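Local atomic coordinates of fatty acid-binding protein homolog (Ascaris suum, PDB entry 6I8X), a protein that binds fatty acids inside a beta-barrel and may sequester potentially toxic fatty acids and their peroxidation products or help maintain the eggshell lipid layer. Residues 118-132 with 135-148. Numbering follows the deposited sequence.
With VCA (vaccenic acid), chain C; TAM (tris(hydroxyethyl)aminomethane), chain K; EDO (1,2-ethanediol), chain H.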
ATOM      1  N   ASP A 118      -6.853  -3.109  15.571  1.00 61.04           N
ATOM      2  CA  ASP A 118      -5.950  -2.279  14.784  1.00 58.25           C
ATOM      3  C   ASP A 118      -6.281  -2.392  13.269  1.00 58.40           C
ATOM      4  O   ASP A 118      -5.797  -3.299  12.583  1.00 56.61           O
ATOM      5  CB  ASP A 118      -4.485  -2.630  15.093  1.00 59.54           C
ATOM      6  CG  ASP A 118      -3.508  -1.511  14.780  1.00 71.45           C
ATOM      7  OD1 ASP A 118      -3.866  -0.612  13.984  1.00 71.29           O
ATOM      8  OD2 ASP A 118      -2.382  -1.538  15.323  1.00 78.14           O
ATOM      9  N   VAL A 119      -7.145  -1.478  12.784  1.00 53.41           N
ATOM     10  CA  VAL A 119      -7.632  -1.393  11.402  1.00 51.91           C
ATOM     11  C   VAL A 119      -7.171  -0.069  10.805  1.00 52.29           C
ATOM     12  O   VAL A 119      -7.451   0.991  11.371  1.00 51.64           O
ATOM     13  CB  VAL A 119      -9.180  -1.535  11.308  1.00 57.45           C
ATOM     14  CG1 VAL A 119      -9.678  -1.354   9.871  1.00 56.40           C
ATOM     15  CG2 VAL A 119      -9.653  -2.872  11.871  1.00 59.11           C
ATOM     16  N   GLU A 120      -6.492  -0.128   9.648  1.00 45.56           N
ATOM     17  CA  GLU A 120      -6.017   1.064   8.966  1.00 43.58           C
ATOM     18  C   GLU A 120      -6.087   0.951   7.439  1.00 45.64           C
ATOM     19  O   GLU A 120      -5.629  -0.043   6.870  1.00 44.52           O
ATOM     20  CB  GLU A 120      -4.601   1.440   9.431  1.00 44.10           C
ATOM     21  CG  GLU A 120      -4.068   2.648   8.680  1.00 51.66           C
ATOM     22  CD  GLU A 120      -2.909   3.398   9.284  1.00 60.26           C
ATOM     23  OE1 GLU A 120      -1.960   2.739   9.761  1.00 57.64           O
ATOM     24  OE2 GLU A 120      -2.908   4.646   9.194  1.00 52.85           O
ATOM     25  N   THR A 121      -6.617   2.007   6.789  1.00 40.80           N
ATOM     26  CA  THR A 121      -6.720   2.124   5.339  1.00 39.07           C
ATOM     27  C   THR A 121      -5.727   3.151   4.760  1.00 40.43           C
ATOM     28  O   THR A 121      -5.642   4.287   5.253  1.00 38.39           O
ATOM     29  CB  THR A 121      -8.178   2.415   4.932  1.00 44.31           C
ATOM     30  OG1 THR A 121      -9.022   1.404   5.491  1.00 46.10           O
ATOM     31  CG2 THR A 121      -8.375   2.456   3.404  1.00 40.19           C
ATOM     32  N   TYR A 122      -5.002   2.748   3.695  1.00 37.74           N
ATOM     33  CA  TYR A 122      -4.087   3.618   2.928  1.00 38.24           C
ATOM     34  C   TYR A 122      -4.731   3.887   1.572  1.00 41.93           C
ATOM     35  O   TYR A 122      -5.323   2.992   0.980  1.00 41.16           O
ATOM     36  CB  TYR A 122      -2.700   2.991   2.720  1.00 40.10           C
ATOM     37  CG  TYR A 122      -2.081   2.451   3.984  1.00 45.45           C
ATOM     38  CD1 TYR A 122      -1.777   3.293   5.049  1.00 47.90           C
ATOM     39  CD2 TYR A 122      -1.846   1.090   4.140  1.00 48.33           C
ATOM     40  CE1 TYR A 122      -1.203   2.799   6.222  1.00 50.41           C
ATOM     41  CE2 TYR A 122      -1.310   0.578   5.325  1.00 50.85           C
ATOM     42  CZ  TYR A 122      -0.976   1.439   6.358  1.00 59.67           C
ATOM     43  OH  TYR A 122      -0.413   0.945   7.511  1.00 64.37           O
ATOM     44  N   GLU A 123      -4.599   5.111   1.079  1.00 38.14           N
ATOM     45  CA  GLU A 123      -5.188   5.549  -0.176  1.00 37.31           C
ATOM     46  C   GLU A 123      -4.101   5.904  -1.194  1.00 37.77           C
ATOM     47  O   GLU A 123      -3.140   6.582  -0.848  1.00 35.69           O
ATOM     48  CB  GLU A 123      -6.081   6.748   0.133  1.00 39.52           C
ATOM     49  CG  GLU A 123      -6.741   7.426  -1.050  1.00 56.17           C
ATOM     50  CD  GLU A 123      -7.458   8.718  -0.696  1.00 85.22           C
ATOM     51  OE1 GLU A 123      -8.011   8.815   0.425  1.00 78.65           O
ATOM     52  OE2 GLU A 123      -7.463   9.637  -1.546  1.00 83.42           O
ATOM     53  N   TYR A 124      -4.251   5.435  -2.450  1.00 32.84           N
ATOM     54  CA  TYR A 124      -3.317   5.738  -3.517  1.00 31.55           C
ATOM     55  C   TYR A 124      -4.008   6.478  -4.620  1.00 35.70           C
ATOM     56  O   TYR A 124      -5.109   6.108  -5.036  1.00 35.14           O
ATOM     57  CB  TYR A 124      -2.652   4.500  -4.106  1.00 32.09           C
ATOM     58  CG  TYR A 124      -1.851   3.664  -3.146  1.00 34.31           C
ATOM     59  CD1 TYR A 124      -0.475   3.838  -3.025  1.00 35.56           C
ATOM     60  CD2 TYR A 124      -2.437   2.592  -2.468  1.00 35.41           C
ATOM     61  CE1 TYR A 124       0.298   2.980  -2.247  1.00 34.96           C
ATOM     62  CE2 TYR A 124      -1.676   1.741  -1.668  1.00 36.19           C
ATOM     63  CZ  TYR A 124      -0.308   1.941  -1.558  1.00 39.74           C
ATOM     64  OH  TYR A 124       0.462   1.093  -0.801  1.00 38.41           O
ATOM     65  N   ARG A 125      -3.335   7.526  -5.129  1.00 33.27           N
ATOM     66  CA  ARG A 125      -3.855   8.340  -6.212  1.00 34.22           C
ATOM     67  C   ARG A 125      -2.739   8.662  -7.152  1.00 38.38           C
ATOM     68  O   ARG A 125      -1.600   8.780  -6.735  1.00 36.77           O
ATOM     69  CB  ARG A 125      -4.478   9.637  -5.668  1.00 36.52           C
ATOM     70  CG  ARG A 125      -5.761   9.435  -4.854  1.00 47.18           C
ATOM     71  CD  ARG A 125      -6.405  10.750  -4.451  1.00 58.48           C
ATOM     72  NE  ARG A 125      -6.976  11.450  -5.602  1.00 69.57           N
ATOM     73  CZ  ARG A 125      -8.219  11.290  -6.039  1.00 82.27           C
ATOM     74  NH1 ARG A 125      -9.051  10.469  -5.410  1.00 63.06           N
ATOM     75  NH2 ARG A 125      -8.645  11.960  -7.102  1.00 73.57           N
ATOM     76  N   ARG A 126      -3.049   8.761  -8.430  1.00 37.38           N
ATOM     77  CA  ARG A 126      -2.059   9.162  -9.415  1.00 37.21           C
ATOM     78  C   ARG A 126      -2.164  10.642  -9.614  1.00 41.53           C
ATOM     79  O   ARG A 126      -3.265  11.170  -9.697  1.00 41.73           O
ATOM     80  CB  ARG A 126      -2.223   8.430 -10.755  1.00 34.70           C
ATOM     81  CG  ARG A 126      -1.538   7.081 -10.788  1.00 40.95           C
ATOM     82  CD  ARG A 126      -0.010   7.125 -10.714  1.00 38.33           C
ATOM     83  NE  ARG A 126       0.636   7.878 -11.800  1.00 36.31           N
ATOM     84  CZ  ARG A 126       1.015   7.368 -12.972  1.00 37.80           C
ATOM     85  NH1 ARG A 126       0.768   6.099 -13.263  1.00 27.28           N
ATOM     86  NH2 ARG A 126       1.626   8.128 -13.867  1.00 29.32           N
ATOM     87  N   ASP A 127      -1.020  11.322  -9.665  1.00 38.84           N
ATOM     88  CA  ASP A 127      -0.953  12.748  -9.919  1.00 39.37           C
ATOM     89  C   ASP A 127       0.259  13.010 -10.820  1.00 38.96           C
ATOM     90  O   ASP A 127       1.386  13.179 -10.331  1.00 37.92           O
ATOM     91  CB  ASP A 127      -0.880  13.548  -8.613  1.00 42.13           C
ATOM     92  CG  ASP A 127      -0.976  15.035  -8.861  1.00 55.90           C
ATOM     93  OD1 ASP A 127      -1.576  15.426  -9.892  1.00 56.35           O
ATOM     94  OD2 ASP A 127      -0.414  15.810  -8.050  1.00 65.35           O
ATOM     95  N   GLY A 128       0.006  13.015 -12.126  1.00 32.18           N
ATOM     96  CA  GLY A 128       1.048  13.162 -13.123  1.00 31.55           C
ATOM     97  C   GLY A 128       1.915  11.924 -13.065  1.00 35.71           C
ATOM     98  O   GLY A 128       1.392  10.803 -12.955  1.00 34.64           O
ATOM     99  N   ASP A 129       3.232  12.118 -12.991  1.00 33.88           N
ATOM    100  CA  ASP A 129       4.199  11.006 -12.924  1.00 34.74           C
ATOM    101  C   ASP A 129       4.301  10.379 -11.544  1.00 36.90           C
ATOM    102  O   ASP A 129       5.142   9.517 -11.328  1.00 36.32           O
ATOM    103  CB  ASP A 129       5.585  11.473 -13.397  1.00 37.48           C
ATOM    104  CG  ASP A 129       5.525  12.046 -14.788  1.00 49.67           C
ATOM    105  OD1 ASP A 129       5.129  11.295 -15.729  1.00 47.44           O
ATOM    106  OD2 ASP A 129       5.762  13.269 -14.930  1.00 59.85           O
ATOM    107  N   TYR A 130       3.458  10.819 -10.619  1.00 33.53           N
ATOM    108  CA  TYR A 130       3.487  10.369  -9.235  1.00 32.59           C
ATOM    109  C   TYR A 130       2.305   9.550  -8.814  1.00 34.75           C
ATOM    110  O   TYR A 130       1.179   9.827  -9.192  1.00 33.35           O
ATOM    111  CB  TYR A 130       3.641  11.568  -8.256  1.00 33.18           C
ATOM    112  CG  TYR A 130       4.979  12.251  -8.368  1.00 35.74           C
ATOM    113  CD1 TYR A 130       5.177  13.300  -9.265  1.00 38.58           C
ATOM    114  CD2 TYR A 130       6.074  11.814  -7.618  1.00 36.06           C
ATOM    115  CE1 TYR A 130       6.435  13.880  -9.437  1.00 39.96           C
ATOM    116  CE2 TYR A 130       7.326  12.414  -7.748  1.00 37.09           C
ATOM    117  CZ  TYR A 130       7.503  13.448  -8.663  1.00 46.87           C
ATOM    118  OH  TYR A 130       8.746  14.015  -8.835  1.00 47.41           O
ATOM    119  N   LEU A 131       2.584   8.582  -7.948  1.00 32.56           N
ATOM    120  CA  LEU A 131       1.620   7.808  -7.194  1.00 31.57           C
ATOM    121  C   LEU A 131       1.735   8.457  -5.792  1.00 35.66           C
ATOM    122  O   LEU A 131       2.823   8.557  -5.241  1.00 34.78           O
ATOM    123  CB  LEU A 131       2.032   6.321  -7.148  1.00 30.67           C
ATOM    124  CG  LEU A 131       1.098   5.368  -6.383  1.00 34.03           C
ATOM    125  CD1 LEU A 131      -0.225   5.132  -7.146  1.00 33.20           C
ATOM    126  CD2 LEU A 131       1.813   4.063  -6.080  1.00 36.72           C
ATOM    127  N   VAL A 132       0.637   8.956  -5.269  1.00 34.48           N
ATOM    128  CA  VAL A 132       0.555   9.612  -3.964  1.00 33.25           C
ATOM    129  C   VAL A 132      -0.144   8.639  -3.006  1.00 35.06           C
ATOM    130  O   VAL A 132      -1.271   8.223  -3.259  1.00 32.84           O
ATOM    131  CB  VAL A 132      -0.210  10.966  -4.055  1.00 37.01           C
ATOM    132  CG1 VAL A 132      -0.175  11.708  -2.720  1.00 36.87           C
ATOM    133  CG2 VAL A 132       0.331  11.847  -5.190  1.00 36.73           C
ATOM    134  N   MET A 135      -2.315   8.682   4.173  1.00 41.14           N
ATOM    135  CA  MET A 135      -2.621   7.997   5.428  1.00 42.24           C
ATOM    136  C   MET A 135      -3.037   9.025   6.457  1.00 44.30           C
ATOM    137  O   MET A 135      -2.582  10.169   6.407  1.00 41.87           O
ATOM    138  CB  MET A 135      -1.392   7.237   5.951  1.00 45.33           C
ATOM    139  CG  MET A 135      -0.759   6.362   4.934  1.00 50.56           C
ATOM    140  SD  MET A 135       0.972   6.694   4.741  1.00 57.80           S
ATOM    141  CE  MET A 135       1.654   5.548   5.961  1.00 54.16           C
ATOM    142  N   SER A 136      -3.861   8.590   7.417  1.00 42.73           N
ATOM    143  CA  SER A 136      -4.387   9.408   8.497  1.00 44.10           C
ATOM    144  C   SER A 136      -4.535   8.595   9.772  1.00 49.51           C
ATOM    145  O   SER A 136      -5.083   7.485   9.731  1.00 49.02           O
ATOM    146  CB  SER A 136      -5.738   9.994   8.098  1.00 47.38           C
ATOM    147  OG  SER A 136      -6.007  11.157   8.855  1.00 59.84           O
ATOM    148  N   TRP A 137      -4.061   9.150  10.912  1.00 46.71           N
ATOM    149  CA  TRP A 137      -4.205   8.508  12.225  1.00 46.99           C
ATOM    150  C   TRP A 137      -4.426   9.544  13.300  1.00 50.71           C
ATOM    151  O   TRP A 137      -3.634  10.478  13.408  1.00 50.14           O
ATOM    152  CB  TRP A 137      -2.990   7.630  12.556  1.00 45.38           C
ATOM    153  CG  TRP A 137      -3.250   6.637  13.651  1.00 47.15           C
ATOM    154  CD1 TRP A 137      -2.841   6.722  14.950  1.00 50.49           C
ATOM    155  CD2 TRP A 137      -3.973   5.403  13.537  1.00 47.59           C
ATOM    156  NE1 TRP A 137      -3.240   5.608  15.644  1.00 50.84           N
ATOM    157  CE2 TRP A 137      -3.926   4.774  14.801  1.00 52.44           C
ATOM    158  CE3 TRP A 137      -4.621   4.740  12.472  1.00 48.57           C
ATOM    159  CZ2 TRP A 137      -4.520   3.523  15.039  1.00 52.94           C
ATOM    160  CZ3 TRP A 137      -5.191   3.495  12.703  1.00 50.72           C
ATOM    161  CH2 TRP A 137      -5.147   2.900  13.973  1.00 52.46           C
ATOM    162  N   LYS A 138      -5.523   9.409  14.088  1.00 48.67           N
ATOM    163  CA  LYS A 138      -5.879  10.343  15.179  1.00 48.44           C
ATOM    164  C   LYS A 138      -5.888  11.831  14.723  1.00 50.98           C
ATOM    165  O   LYS A 138      -5.423  12.708  15.460  1.00 51.74           O
ATOM    166  CB  LYS A 138      -4.938  10.156  16.388  1.00 49.80           C
ATOM    167  CG  LYS A 138      -4.969   8.780  17.031  1.00 60.34           C
ATOM    168  CD  LYS A 138      -3.871   8.670  18.083  1.00 71.52           C
ATOM    169  CE  LYS A 138      -4.009   7.442  18.949  1.00 88.10           C
ATOM    170  NZ  LYS A 138      -2.949   7.387  19.995  1.00 98.14           N
ATOM    171  N   GLY A 139      -6.381  12.089  13.510  1.00 45.45           N
ATOM    172  CA  GLY A 139      -6.431  13.429  12.927  1.00 45.34           C
ATOM    173  C   GLY A 139      -5.142  13.895  12.258  1.00 48.42           C
ATOM    174  O   GLY A 139      -5.112  14.991  11.684  1.00 49.34           O
ATOM    175  N   VAL A 140      -4.062  13.080  12.326  1.00 40.17           N
ATOM    176  CA  VAL A 140      -2.771  13.438  11.727  1.00 38.77           C
ATOM    177  C   VAL A 140      -2.625  12.797  10.326  1.00 41.64           C
ATOM    178  O   VAL A 140      -2.591  11.576  10.226  1.00 41.58           O
ATOM    179  CB  VAL A 140      -1.560  13.140  12.676  1.00 41.50           C
ATOM    180  CG1 VAL A 140      -0.238  13.437  11.983  1.00 40.17           C
ATOM    181  CG2 VAL A 140      -1.672  13.932  13.989  1.00 41.45           C
ATOM    182  N   SER A 141      -2.563  13.631   9.261  1.00 37.53           N
ATOM    183  CA  SER A 141      -2.464  13.198   7.855  1.00 36.51           C
ATOM    184  C   SER A 141      -1.054  13.320   7.284  1.00 39.92           C
ATOM    185  O   SER A 141      -0.289  14.190   7.693  1.00 39.98           O
ATOM    186  CB  SER A 141      -3.432  13.988   6.973  1.00 38.59           C
ATOM    187  OG  SER A 141      -4.766  13.601   7.239  1.00 52.23           O
ATOM    188  N   THR A 142      -0.739  12.458   6.304  1.00 35.38           N
ATOM    189  CA  THR A 142       0.545  12.397   5.602  1.00 32.89           C
ATOM    190  C   THR A 142       0.349  11.952   4.140  1.00 33.19           C
ATOM    191  O   THR A 142      -0.583  11.209   3.851  1.00 31.26           O
ATOM    192  CB  THR A 142       1.571  11.524   6.374  1.00 37.29           C
ATOM    193  OG1 THR A 142       2.834  11.626   5.719  1.00 36.86           O
ATOM    194  CG2 THR A 142       1.166  10.034   6.461  1.00 32.92           C
ATOM    195  N   SER A 143       1.210  12.441   3.236  1.00 29.83           N
ATOM    196  CA  SER A 143       1.238  12.089   1.810  1.00 29.19           C
ATOM    197  C   SER A 143       2.670  11.684   1.480  1.00 31.13           C
ATOM    198  O   SER A 143       3.595  12.363   1.903  1.00 30.16           O
ATOM    199  CB  SER A 143       0.833  13.278   0.941  1.00 31.00           C
ATOM    200  OG  SER A 143      -0.563  13.448   1.050  1.00 47.16           O
ATOM    201  N   ARG A 144       2.848  10.568   0.772  1.00 28.71           N
ATOM    202  CA  ARG A 144       4.159  10.026   0.373  1.00 28.35           C
ATOM    203  C   ARG A 144       4.089   9.959  -1.138  1.00 32.95           C
ATOM    204  O   ARG A 144       3.107   9.439  -1.683  1.00 31.90           O
ATOM    205  CB  ARG A 144       4.374   8.606   0.973  1.00 29.00           C
ATOM    206  CG  ARG A 144       4.269   8.510   2.505  1.00 32.42           C
ATOM    207  CD  ARG A 144       5.641   8.477   3.166  1.00 44.61           C
ATOM    208  NE  ARG A 144       6.166   7.125   3.226  1.00 49.33           N
ATOM    209  CZ  ARG A 144       7.432   6.803   3.452  1.00 55.14           C
ATOM    210  NH1 ARG A 144       8.342   7.750   3.658  1.00 43.78           N
ATOM    211  NH2 ARG A 144       7.796   5.535   3.501  1.00 38.44           N
ATOM    212  N   TYR A 145       5.112  10.515  -1.811  1.00 30.81           N
ATOM    213  CA  TYR A 145       5.217  10.668  -3.265  1.00 30.27           C
ATOM    214  C   TYR A 145       6.188   9.661  -3.883  1.00 31.87           C
ATOM    215  O   TYR A 145       7.369   9.684  -3.575  1.00 29.40           O
ATOM    216  CB  TYR A 145       5.563  12.145  -3.629  1.00 31.27           C
ATOM    217  CG  TYR A 145       4.526  13.120  -3.097  1.00 35.26           C
ATOM    218  CD1 TYR A 145       4.579  13.578  -1.782  1.00 38.15           C
ATOM    219  CD2 TYR A 145       3.447  13.515  -3.879  1.00 35.79           C
ATOM    220  CE1 TYR A 145       3.594  14.413  -1.266  1.00 39.16           C
ATOM    221  CE2 TYR A 145       2.466  14.369  -3.380  1.00 36.88           C
ATOM    222  CZ  TYR A 145       2.542  14.813  -2.072  1.00 47.16           C
ATOM    223  OH  TYR A 145       1.582  15.660  -1.573  1.00 51.79           O
ATOM    224  N   TYR A 146       5.667   8.791  -4.771  1.00 29.55           N
ATOM    225  CA  TYR A 146       6.396   7.719  -5.486  1.00 28.86           C
ATOM    226  C   TYR A 146       6.394   8.022  -6.966  1.00 33.33           C
ATOM    227  O   TYR A 146       5.335   8.109  -7.606  1.00 34.17           O
ATOM    228  CB  TYR A 146       5.723   6.346  -5.264  1.00 28.82           C
ATOM    229  CG  TYR A 146       5.709   5.871  -3.833  1.00 30.11           C
ATOM    230  CD1 TYR A 146       4.782   6.375  -2.920  1.00 32.76           C
ATOM    231  CD2 TYR A 146       6.570   4.865  -3.404  1.00 30.52           C
ATOM    232  CE1 TYR A 146       4.764   5.942  -1.594  1.00 33.74           C
ATOM    233  CE2 TYR A 146       6.534   4.392  -2.092  1.00 31.88           C
ATOM    234  CZ  TYR A 146       5.646   4.956  -1.185  1.00 44.13           C
ATOM    235  OH  TYR A 146       5.607   4.522   0.113  1.00 52.07           O
ATOM    236  N   LYS A 147       7.578   8.233  -7.490  1.00 29.71           N
ATOM    237  CA  LYS A 147       7.819   8.588  -8.877  1.00 29.38           C
ATOM    238  C   LYS A 147       7.722   7.337  -9.726  1.00 33.55           C
ATOM    239  O   LYS A 147       8.386   6.348  -9.428  1.00 33.02           O
ATOM    240  CB  LYS A 147       9.207   9.265  -8.993  1.00 30.35           C
ATOM    241  CG  LYS A 147       9.614   9.734 -10.380  1.00 36.33           C
ATOM    242  CD  LYS A 147       9.182  11.160 -10.670  1.00 48.91           C
ATOM    243  CE  LYS A 147       9.840  11.745 -11.899  1.00 60.93           C
ATOM    244  NZ  LYS A 147       9.180  11.287 -13.142  1.00 72.84           N
ATOM    245  N   LYS A 148       6.850   7.370 -10.748  1.00 30.43           N
ATOM    246  CA  LYS A 148       6.689   6.293 -11.713  1.00 30.73           C
ATOM    247  C   LYS A 148       8.032   6.119 -12.467  1.00 35.02           C
ATOM    248  O   LYS A 148       8.641   7.104 -12.934  1.00 30.86           O
ATOM    249  CB  LYS A 148       5.514   6.621 -12.672  1.00 33.83           C
ATOM    250  CG  LYS A 148       5.322   5.724 -13.887  1.00 36.18           C
ATOM    251  CD  LYS A 148       5.013   4.315 -13.516  1.00 38.83           C
ATOM    252  CE  LYS A 148       3.797   3.813 -14.230  1.00 42.50           C
ATOM    253  NZ  LYS A 148       4.107   3.167 -15.531  1.00 38.26           N
TER
HETATM  254  O2  VCA C 201       4.127   1.264   2.690  1.00 89.03           O
HETATM  255  C1  VCA C 201       5.209   1.987   2.872  1.00 92.39           C
HETATM  256  O1  VCA C 201       5.742   2.607   1.984  1.00 94.23           O
HETATM  257  C2  VCA C 201       5.724   1.990   4.283  1.00 93.58           C
HETATM  258  C3  VCA C 201       7.244   1.979   4.422  1.00 91.51           C
HETATM  259  C4  VCA C 201       7.694   1.608   5.826  1.00 91.76           C
HETATM  260  C5  VCA C 201       9.184   1.717   6.078  1.00 89.97           C
HETATM  261  C6  VCA C 201       9.957   0.455   5.755  1.00 89.89           C
HETATM  262  C7  VCA C 201      11.458   0.654   5.826  1.00 92.25           C
HETATM  263  C8  VCA C 201      12.101   0.602   7.203  1.00 95.61           C
HETATM  264  C9  VCA C 201      12.401  -0.798   7.702  1.00 96.81           C
HETATM  265  C10 VCA C 201      12.926  -0.816   9.141  1.00 98.28           C
HETATM  266  C11 VCA C 201      12.577  -2.065   9.893  1.00 99.26           C
HETATM  267  C12 VCA C 201      11.370  -2.407  10.307  1.00 99.97           C
HETATM  268  C13 VCA C 201      10.106  -1.623  10.100  1.00 99.12           C
HETATM  269  C14 VCA C 201       8.918  -2.146  10.906  1.00 98.09           C
HETATM  270  C15 VCA C 201       7.679  -1.266  10.831  1.00 96.89           C
HETATM  271  C16 VCA C 201       7.118  -1.040   9.432  1.00 94.98           C
HETATM  272  C17 VCA C 201       5.838  -0.225   9.419  1.00 96.76           C
HETATM  273  C18 VCA C 201       5.106  -0.286   8.105  1.00 96.49           C
HETATM  274  C   TAM K 209       3.591  -1.208 -17.345  1.00 61.11           C
HETATM  275  C1  TAM K 209       3.859  -2.470 -16.418  1.00 62.01           C
HETATM  276  C2  TAM K 209       4.126   0.063 -16.538  1.00 54.11           C
HETATM  277  C3  TAM K 209       4.190  -1.209 -18.833  1.00 59.91           C
HETATM  278  C4  TAM K 209       2.764  -3.515 -16.382  1.00 62.57           C
HETATM  279  C5  TAM K 209       5.613   0.016 -16.249  1.00 54.76           C
HETATM  280  C6  TAM K 209       4.717  -2.537 -19.320  1.00 60.98           C
HETATM  281  N   TAM K 209       2.118  -1.224 -17.437  1.00 62.33           N
HETATM  282  O4  TAM K 209       3.133  -4.567 -15.521  1.00 62.85           O
HETATM  283  O5  TAM K 209       6.051   0.941 -15.205  1.00 60.89           O
HETATM  284  O6  TAM K 209       5.125  -2.425 -20.664  1.00 64.35           O
HETATM  285  C1  EDO H 206      -6.655   8.108   4.945  1.00 71.71           C
HETATM  286  O1  EDO H 206      -6.908   7.111   3.965  1.00 71.10           O
HETATM  287  C2  EDO H 206      -6.154   9.417   4.271  1.00 71.58           C
HETATM  288  O2  EDO H 206      -7.024   9.760   3.208  1.00 73.30           O
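Asp118 OD1 and the backbone O of Val119 both approach the six-membered ring of Trp137, the latter at the ring edge, 3.6 Å from CZ3; the Asp118 carboxylate is salt-bridged to Lys112 and Arg32. Glu120 reaches the same ring with CG anti to the backbone N (chi1 177°) and the chain extended beyond, its OE2 3.7 Å from Trp137 CE3 and the carboxylate turned 51° from the ring plane; this carboxylate is held by Arg32 and by Tyr28 of helix 25-31. At Tyr122 the partner is Met135, whose CG lies at the ring edge, 3.2 Å from CD1, while the sulfur makes an oblique Met-aromatic contact. Here the axes of strand 119-127 and of residues 135-137 come no nearer than 6.7 Å. Strand 130-137 is the middle member of two successive antiparallel hairpins, part of the up-and-down beta-barrel of fatty acid-binding proteins that encloses the lipid. Just before the type II' turn of Asp127 to Tyr130, Arg126 folds back and grips Gly128 O side-on with NE and NH2, its NH1 bonds to Lys12 O, and one guanidinium face receives Lys148 CB. Within the turn, Asp129 O accepts a nearly straight bond from Lys148 N (2.8 Å), and Lys148 NZ donates to O5 of the bound tris(hydroxyethyl)aminomethane. Tyr130 leans across Lys147, whose CD sits 3.4 Å from the phenol OH, itself bonded to Glu20. Leu131 and Tyr146 form a hydrogen-bonded pair, N to O in both directions, on the sheet face that carries Tyr146 to the vaccenic acid, its OH 2.7 Å from ligand O1. On the other face, both methyls of Val132 rest against Tyr145, CG1 and CG2 each 3.8 Å from CE2.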